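Local coordinates for african horse sickness virus (serotype 4) VP7 (African horsesickness virus, PDB 1AHS), which forms, as a homotrimer, the surface layer of the orbivirus core and binds the underlying protein VP3, the chain here being its top domain, at residues Ser76-Asp88 with Ala104-Leu118. Sequence-based numbering, arbitrary orientation.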
ATOM      1  N   SER B  76      -0.324 -12.347 -12.342  1.00 25.57           N
ATOM      2  CA  SER B  76      -0.042 -10.993 -12.793  1.00 23.09           C
ATOM      3  C   SER B  76      -0.803 -10.577 -14.032  1.00 26.51           C
ATOM      4  O   SER B  76      -0.881 -11.302 -15.016  1.00 34.96           O
ATOM      5  CB  SER B  76       1.441 -10.791 -13.029  1.00 23.11           C
ATOM      6  OG  SER B  76       2.157 -10.929 -11.825  1.00 28.36           O
ATOM      7  N   LEU B  77      -1.233  -9.334 -14.036  1.00 27.12           N
ATOM      8  CA  LEU B  77      -2.011  -8.790 -15.125  1.00 25.25           C
ATOM      9  C   LEU B  77      -1.463  -7.368 -15.324  1.00 26.47           C
ATOM     10  O   LEU B  77      -0.831  -6.837 -14.400  1.00 23.15           O
ATOM     11  CB  LEU B  77      -3.434  -8.747 -14.613  1.00 19.90           C
ATOM     12  CG  LEU B  77      -4.601  -9.295 -15.398  1.00 25.08           C
ATOM     13  CD1 LEU B  77      -4.239 -10.637 -15.909  1.00 27.34           C
ATOM     14  CD2 LEU B  77      -5.838  -9.337 -14.516  1.00 22.92           C
ATOM     15  N   GLU B  78      -1.567  -6.800 -16.535  1.00 31.30           N
ATOM     16  CA  GLU B  78      -1.130  -5.406 -16.788  1.00 30.71           C
ATOM     17  C   GLU B  78      -2.345  -4.632 -17.263  1.00 31.23           C
ATOM     18  O   GLU B  78      -3.232  -5.172 -17.945  1.00 35.24           O
ATOM     19  CB  GLU B  78      -0.038  -5.267 -17.851  1.00 36.01           C
ATOM     20  CG  GLU B  78       0.973  -6.398 -17.877  1.00 49.67           C
ATOM     21  CD  GLU B  78       2.270  -6.027 -18.560  1.00 52.81           C
ATOM     22  OE1 GLU B  78       2.336  -4.904 -19.122  1.00 56.16           O
ATOM     23  OE2 GLU B  78       3.227  -6.855 -18.497  1.00 53.62           O
ATOM     24  N   SER B  79      -2.399  -3.375 -16.851  1.00 32.00           N
ATOM     25  CA  SER B  79      -3.480  -2.469 -17.198  1.00 30.86           C
ATOM     26  C   SER B  79      -3.455  -2.166 -18.692  1.00 31.71           C
ATOM     27  O   SER B  79      -2.365  -2.022 -19.318  1.00 29.94           O
ATOM     28  CB  SER B  79      -3.316  -1.146 -16.426  1.00 28.16           C
ATOM     29  OG  SER B  79      -3.931  -1.206 -15.159  1.00 31.25           O
ATOM     30  N   ALA B  80      -4.657  -2.039 -19.241  1.00 27.76           N
ATOM     31  CA  ALA B  80      -4.833  -1.714 -20.635  1.00 28.78           C
ATOM     32  C   ALA B  80      -4.350  -0.286 -20.988  1.00 33.19           C
ATOM     33  O   ALA B  80      -4.325   0.629 -20.160  1.00 37.70           O
ATOM     34  CB  ALA B  80      -6.272  -1.879 -20.996  1.00 24.22           C
ATOM     35  N   PRO B  81      -3.878  -0.091 -22.217  1.00 36.08           N
ATOM     36  CA  PRO B  81      -3.433   1.263 -22.544  1.00 36.60           C
ATOM     37  C   PRO B  81      -4.652   2.147 -22.862  1.00 34.52           C
ATOM     38  O   PRO B  81      -5.792   1.657 -22.970  1.00 34.69           O
ATOM     39  CB  PRO B  81      -2.566   1.023 -23.762  1.00 40.22           C
ATOM     40  CG  PRO B  81      -3.319  -0.124 -24.457  1.00 37.93           C
ATOM     41  CD  PRO B  81      -3.675  -1.024 -23.342  1.00 36.60           C
ATOM     42  N   GLY B  82      -4.437   3.452 -22.925  1.00 31.33           N
ATOM     43  CA  GLY B  82      -5.550   4.332 -23.241  1.00 32.45           C
ATOM     44  C   GLY B  82      -6.561   4.652 -22.155  1.00 31.56           C
ATOM     45  O   GLY B  82      -7.659   5.114 -22.465  1.00 32.91           O
ATOM     46  N   THR B  83      -6.225   4.360 -20.902  1.00 29.50           N
ATOM     47  CA  THR B  83      -7.102   4.678 -19.793  1.00 27.85           C
ATOM     48  C   THR B  83      -7.101   6.212 -19.672  1.00 30.24           C
ATOM     49  O   THR B  83      -6.061   6.845 -19.925  1.00 26.09           O
ATOM     50  CB  THR B  83      -6.548   4.076 -18.486  1.00 26.79           C
ATOM     51  OG1 THR B  83      -5.187   4.472 -18.314  1.00 27.70           O
ATOM     52  CG2 THR B  83      -6.625   2.585 -18.509  1.00 20.05           C
ATOM     53  N   PHE B  84      -8.248   6.826 -19.359  1.00 30.74           N
ATOM     54  CA  PHE B  84      -8.297   8.298 -19.201  1.00 29.87           C
ATOM     55  C   PHE B  84      -9.170   8.710 -18.021  1.00 31.67           C
ATOM     56  O   PHE B  84      -9.996   7.933 -17.540  1.00 33.27           O
ATOM     57  CB  PHE B  84      -8.755   9.040 -20.488  1.00 25.38           C
ATOM     58  CG  PHE B  84     -10.149   8.699 -20.929  1.00 24.77           C
ATOM     59  CD1 PHE B  84     -11.248   9.243 -20.284  1.00 27.68           C
ATOM     60  CD2 PHE B  84     -10.360   7.773 -21.927  1.00 22.60           C
ATOM     61  CE1 PHE B  84     -12.544   8.865 -20.615  1.00 25.88           C
ATOM     62  CE2 PHE B  84     -11.638   7.389 -22.265  1.00 23.31           C
ATOM     63  CZ  PHE B  84     -12.739   7.935 -21.606  1.00 27.74           C
ATOM     64  N   VAL B  85      -8.990   9.942 -17.575  1.00 32.64           N
ATOM     65  CA  VAL B  85      -9.753  10.495 -16.478  1.00 30.31           C
ATOM     66  C   VAL B  85     -10.111  11.931 -16.921  1.00 30.49           C
ATOM     67  O   VAL B  85      -9.249  12.647 -17.444  1.00 24.17           O
ATOM     68  CB  VAL B  85      -8.876  10.482 -15.176  1.00 29.61           C
ATOM     69  CG1 VAL B  85      -9.475  11.364 -14.105  1.00 25.79           C
ATOM     70  CG2 VAL B  85      -8.752   9.071 -14.650  1.00 24.73           C
ATOM     71  N   THR B  86     -11.394  12.290 -16.901  1.00 29.25           N
ATOM     72  CA  THR B  86     -11.746  13.665 -17.232  1.00 26.91           C
ATOM     73  C   THR B  86     -12.333  14.331 -15.985  1.00 29.47           C
ATOM     74  O   THR B  86     -13.025  13.675 -15.197  1.00 26.38           O
ATOM     75  CB  THR B  86     -12.738  13.775 -18.415  1.00 25.10           C
ATOM     76  OG1 THR B  86     -13.952  13.074 -18.141  1.00 27.71           O
ATOM     77  CG2 THR B  86     -12.135  13.216 -19.639  1.00 26.37           C
ATOM     78  N   VAL B  87     -11.918  15.563 -15.708  1.00 27.42           N
ATOM     79  CA  VAL B  87     -12.486  16.306 -14.585  1.00 31.26           C
ATOM     80  C   VAL B  87     -13.169  17.565 -15.161  1.00 37.97           C
ATOM     81  O   VAL B  87     -12.501  18.467 -15.701  1.00 39.36           O
ATOM     82  CB  VAL B  87     -11.442  16.726 -13.542  1.00 31.27           C
ATOM     83  CG1 VAL B  87     -12.133  17.465 -12.417  1.00 26.14           C
ATOM     84  CG2 VAL B  87     -10.729  15.517 -12.967  1.00 26.18           C
ATOM     85  N   ASP B  88     -14.499  17.601 -15.073  1.00 43.93           N
ATOM     86  CA  ASP B  88     -15.316  18.719 -15.587  1.00 49.72           C
ATOM     87  C   ASP B  88     -15.188  18.712 -17.094  1.00 50.15           C
ATOM     88  O   ASP B  88     -15.081  19.769 -17.721  1.00 51.10           O
ATOM     89  CB  ASP B  88     -14.824  20.094 -15.061  1.00 50.37           C
ATOM     90  CG  ASP B  88     -15.974  21.088 -14.777  1.00 51.01           C
ATOM     91  OD1 ASP B  88     -17.158  20.799 -15.071  1.00 45.84           O
ATOM     92  OD2 ASP B  88     -15.685  22.162 -14.200  1.00 59.44           O
ATOM     93  N   ALA B 104     -17.683  19.055  -9.378  1.00 29.47           N
ATOM     94  CA  ALA B 104     -17.592  18.685 -10.783  1.00 31.01           C
ATOM     95  C   ALA B 104     -17.458  17.187 -11.025  1.00 36.12           C
ATOM     96  O   ALA B 104     -16.913  16.438 -10.176  1.00 40.72           O
ATOM     97  CB  ALA B 104     -16.458  19.448 -11.453  1.00 25.03           C
ATOM     98  N   PRO B 105     -17.970  16.714 -12.183  1.00 37.94           N
ATOM     99  CA  PRO B 105     -17.919  15.294 -12.560  1.00 35.40           C
ATOM    100  C   PRO B 105     -16.501  14.780 -12.876  1.00 32.49           C
ATOM    101  O   PRO B 105     -15.729  15.461 -13.573  1.00 32.07           O
ATOM    102  CB  PRO B 105     -18.833  15.247 -13.788  1.00 31.61           C
ATOM    103  CG  PRO B 105     -18.585  16.556 -14.417  1.00 35.54           C
ATOM    104  CD  PRO B 105     -18.622  17.508 -13.241  1.00 32.49           C
ATOM    105  N   VAL B 106     -16.148  13.635 -12.285  1.00 31.14           N
ATOM    106  CA  VAL B 106     -14.864  12.979 -12.532  1.00 28.69           C
ATOM    107  C   VAL B 106     -15.232  11.685 -13.236  1.00 30.68           C
ATOM    108  O   VAL B 106     -15.948  10.874 -12.662  1.00 30.32           O
ATOM    109  CB  VAL B 106     -14.154  12.664 -11.235  1.00 27.49           C
ATOM    110  CG1 VAL B 106     -12.925  11.848 -11.495  1.00 25.24           C
ATOM    111  CG2 VAL B 106     -13.744  13.953 -10.575  1.00 28.43           C
ATOM    112  N   ASN B 107     -14.900  11.560 -14.524  1.00 31.95           N
ATOM    113  CA  ASN B 107     -15.228  10.342 -15.289  1.00 26.40           C
ATOM    114  C   ASN B 107     -13.957   9.583 -15.533  1.00 27.04           C
ATOM    115  O   ASN B 107     -12.870  10.133 -15.760  1.00 25.40           O
ATOM    116  CB  ASN B 107     -15.937  10.622 -16.605  1.00 32.92           C
ATOM    117  CG  ASN B 107     -17.269  11.330 -16.415  1.00 38.90           C
ATOM    118  OD1 ASN B 107     -18.243  10.761 -15.959  1.00 44.84           O
ATOM    119  ND2 ASN B 107     -17.304  12.591 -16.774  1.00 47.99           N
ATOM    120  N   VAL B 108     -14.127   8.290 -15.581  1.00 25.69           N
ATOM    121  CA  VAL B 108     -12.998   7.420 -15.669  1.00 23.45           C
ATOM    122  C   VAL B 108     -13.297   6.478 -16.839  1.00 22.93           C
ATOM    123  O   VAL B 108     -14.455   6.096 -17.058  1.00 20.23           O
ATOM    124  CB  VAL B 108     -12.918   6.755 -14.265  1.00 22.15           C
ATOM    125  CG1 VAL B 108     -13.661   5.447 -14.207  1.00 18.38           C
ATOM    126  CG2 VAL B 108     -11.570   6.767 -13.740  1.00 21.10           C
ATOM    127  N   GLY B 109     -12.300   6.218 -17.677  1.00 22.53           N
ATOM    128  CA  GLY B 109     -12.560   5.334 -18.788  1.00 19.21           C
ATOM    129  C   GLY B 109     -11.461   4.347 -19.081  1.00 21.55           C
ATOM    130  O   GLY B 109     -10.284   4.662 -18.954  1.00 21.65           O
ATOM    131  N   ASN B 110     -11.866   3.156 -19.493  1.00 21.97           N
ATOM    132  CA  ASN B 110     -10.933   2.090 -19.861  1.00 26.42           C
ATOM    133  C   ASN B 110     -11.403   1.525 -21.210  1.00 31.48           C
ATOM    134  O   ASN B 110     -12.050   0.480 -21.256  1.00 33.56           O
ATOM    135  CB  ASN B 110     -10.911   0.985 -18.792  1.00 28.45           C
ATOM    136  CG  ASN B 110      -9.913  -0.122 -19.101  1.00 25.73           C
ATOM    137  OD1 ASN B 110      -8.743   0.129 -19.437  1.00 27.75           O
ATOM    138  ND2 ASN B 110     -10.361  -1.349 -18.960  1.00 22.41           N
ATOM    139  N   PRO B 111     -11.156   2.261 -22.320  1.00 32.30           N
ATOM    140  CA  PRO B 111     -11.577   1.795 -23.637  1.00 29.94           C
ATOM    141  C   PRO B 111     -10.839   0.557 -24.116  1.00 32.17           C
ATOM    142  O   PRO B 111     -11.391  -0.225 -24.896  1.00 35.99           O
ATOM    143  CB  PRO B 111     -11.283   3.000 -24.514  1.00 26.53           C
ATOM    144  CG  PRO B 111     -10.091   3.623 -23.858  1.00 24.85           C
ATOM    145  CD  PRO B 111     -10.504   3.581 -22.426  1.00 30.39           C
ATOM    146  N   GLY B 112      -9.616   0.376 -23.605  1.00 35.99           N
ATOM    147  CA  GLY B 112      -8.751  -0.749 -23.948  1.00 34.30           C
ATOM    148  C   GLY B 112      -9.385  -2.130 -23.908  1.00 37.38           C
ATOM    149  O   GLY B 112     -10.512  -2.285 -23.442  1.00 38.96           O
ATOM    150  N   ALA B 113      -8.644  -3.153 -24.340  1.00 39.77           N
ATOM    151  CA  ALA B 113      -9.195  -4.522 -24.379  1.00 40.94           C
ATOM    152  C   ALA B 113      -8.924  -5.485 -23.220  1.00 38.90           C
ATOM    153  O   ALA B 113      -9.195  -6.673 -23.350  1.00 41.40           O
ATOM    154  CB  ALA B 113      -8.833  -5.204 -25.708  1.00 41.72           C
ATOM    155  N   ARG B 114      -8.339  -5.013 -22.126  1.00 31.76           N
ATOM    156  CA  ARG B 114      -8.098  -5.882 -21.002  1.00 31.45           C
ATOM    157  C   ARG B 114      -8.469  -5.102 -19.749  1.00 34.05           C
ATOM    158  O   ARG B 114      -8.765  -3.920 -19.842  1.00 35.54           O
ATOM    159  CB  ARG B 114      -6.656  -6.374 -20.995  1.00 26.18           C
ATOM    160  CG  ARG B 114      -5.602  -5.337 -21.065  1.00 27.97           C
ATOM    161  CD  ARG B 114      -4.194  -5.954 -20.986  1.00 30.66           C
ATOM    162  NE  ARG B 114      -3.389  -5.727 -22.198  1.00 42.83           N
ATOM    163  CZ  ARG B 114      -2.321  -4.921 -22.296  1.00 46.16           C
ATOM    164  NH1 ARG B 114      -1.884  -4.227 -21.258  1.00 48.03           N
ATOM    165  NH2 ARG B 114      -1.696  -4.779 -23.463  1.00 54.23           N
ATOM    166  N   ARG B 115      -8.551  -5.772 -18.606  1.00 30.90           N
ATOM    167  CA  ARG B 115      -8.901  -5.112 -17.364  1.00 24.54           C
ATOM    168  C   ARG B 115      -7.845  -4.130 -16.917  1.00 24.89           C
ATOM    169  O   ARG B 115      -6.683  -4.252 -17.302  1.00 26.89           O
ATOM    170  CB  ARG B 115      -9.131  -6.159 -16.297  1.00 23.09           C
ATOM    171  CG  ARG B 115     -10.362  -6.971 -16.582  1.00 26.92           C
ATOM    172  CD  ARG B 115     -10.399  -8.193 -15.701  1.00 35.67           C
ATOM    173  NE  ARG B 115      -9.456  -9.233 -16.112  1.00 45.20           N
ATOM    174  CZ  ARG B 115      -9.382 -10.437 -15.540  1.00 46.67           C
ATOM    175  NH1 ARG B 115     -10.186 -10.752 -14.527  1.00 42.14           N
ATOM    176  NH2 ARG B 115      -8.553 -11.355 -16.030  1.00 50.33           N
ATOM    177  N   SER B 116      -8.241  -3.143 -16.116  1.00 25.27           N
ATOM    178  CA  SER B 116      -7.290  -2.155 -15.611  1.00 25.49           C
ATOM    179  C   SER B 116      -7.660  -1.721 -14.195  1.00 24.53           C
ATOM    180  O   SER B 116      -8.811  -1.888 -13.798  1.00 27.84           O
ATOM    181  CB  SER B 116      -7.293  -0.919 -16.510  1.00 22.20           C
ATOM    182  OG  SER B 116      -6.860  -1.228 -17.831  1.00 32.34           O
ATOM    183  N   ILE B 117      -6.686  -1.240 -13.416  1.00 23.24           N
ATOM    184  CA  ILE B 117      -6.998  -0.720 -12.084  1.00 20.27           C
ATOM    185  C   ILE B 117      -6.388   0.675 -12.063  1.00 24.97           C
ATOM    186  O   ILE B 117      -5.253   0.834 -12.504  1.00 25.50           O
ATOM    187  CB  ILE B 117      -6.379  -1.509 -10.928  1.00 12.24           C
ATOM    188  CG1 ILE B 117      -6.947  -2.906 -10.833  1.00 11.85           C
ATOM    189  CG2 ILE B 117      -6.766  -0.877  -9.606  1.00 14.45           C
ATOM    190  CD1 ILE B 117      -6.378  -3.637  -9.676  1.00 14.45           C
ATOM    191  N   LEU B 118      -7.153   1.691 -11.653  1.00 25.17           N
ATOM    192  CA  LEU B 118      -6.635   3.058 -11.557  1.00 22.99           C
ATOM    193  C   LEU B 118      -6.562   3.431 -10.093  1.00 24.38           C
ATOM    194  O   LEU B 118      -7.496   3.152  -9.320  1.00 20.33           O
ATOM    195  CB  LEU B 118      -7.564   4.055 -12.230  1.00 28.84           C
ATOM    196  CG  LEU B 118      -7.512   4.316 -13.727  1.00 31.16           C
ATOM    197  CD1 LEU B 118      -7.412   3.057 -14.539  1.00 33.05           C
ATOM    198  CD2 LEU B 118      -8.771   5.033 -14.085  1.00 33.19           C
TER
HETATM  199  O   HOH W   1      -5.309  -6.824 -17.853  1.00 27.91           O
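Phe84 with Gly109 and Thr86 with Asn107 form the hydrogen-bonded pairs, each joined by two backbone bonds, where strands 84-87 and 106-110 run antiparallel at the centre of one sheet of the VP7 top domain, a beta sandwich; the chain around residues 110-116 crosses to the other sheet, into strand 116-122. Asp88 N to Pro105 O (2.9 Å) continues the ladder past the strand ends.

Val85, Val87, Val106 and Val108 share the face turned toward the other sheet. Val85 CG2 meets Val108 CG2 at 3.8 Å and also reaches Leu118 of that sheet, while Val87 and Val106 lie side by side; Trp63 and Phe61 of strand 59-65 cover Val85 and Val87 there. On the opposite face, with Thr86 and Asn107, Phe84 CG is set between the backbone N and the carbonyl carbon (chi1 62°), and the ring folds over Gly109, whose CA sits 4.0 Å from its centroid in a CH-pi contact.

Arg115 lays one guanidinium face on Leu77 CD2; Arg114 packs CG on Ala80 CB (3.5 Å), with Pro81 CD over one guanidinium face.

Polar groups and a water join residues 78-80 to 110-117. Ser79 OG accepts a hydrogen bond from Ile117 N (3.3 Å) and is also bonded to Leu66 O. The water links Glu78 O to Arg115 O. Asn110 ND2 bonds Arg114 O and Asp38 O, tying down the turn. Buried Ser116 OG accepts a bond from Ala80 N (2.7 Å) and donates to Asn110 OD1 (2.8 Å) from above the amide plane.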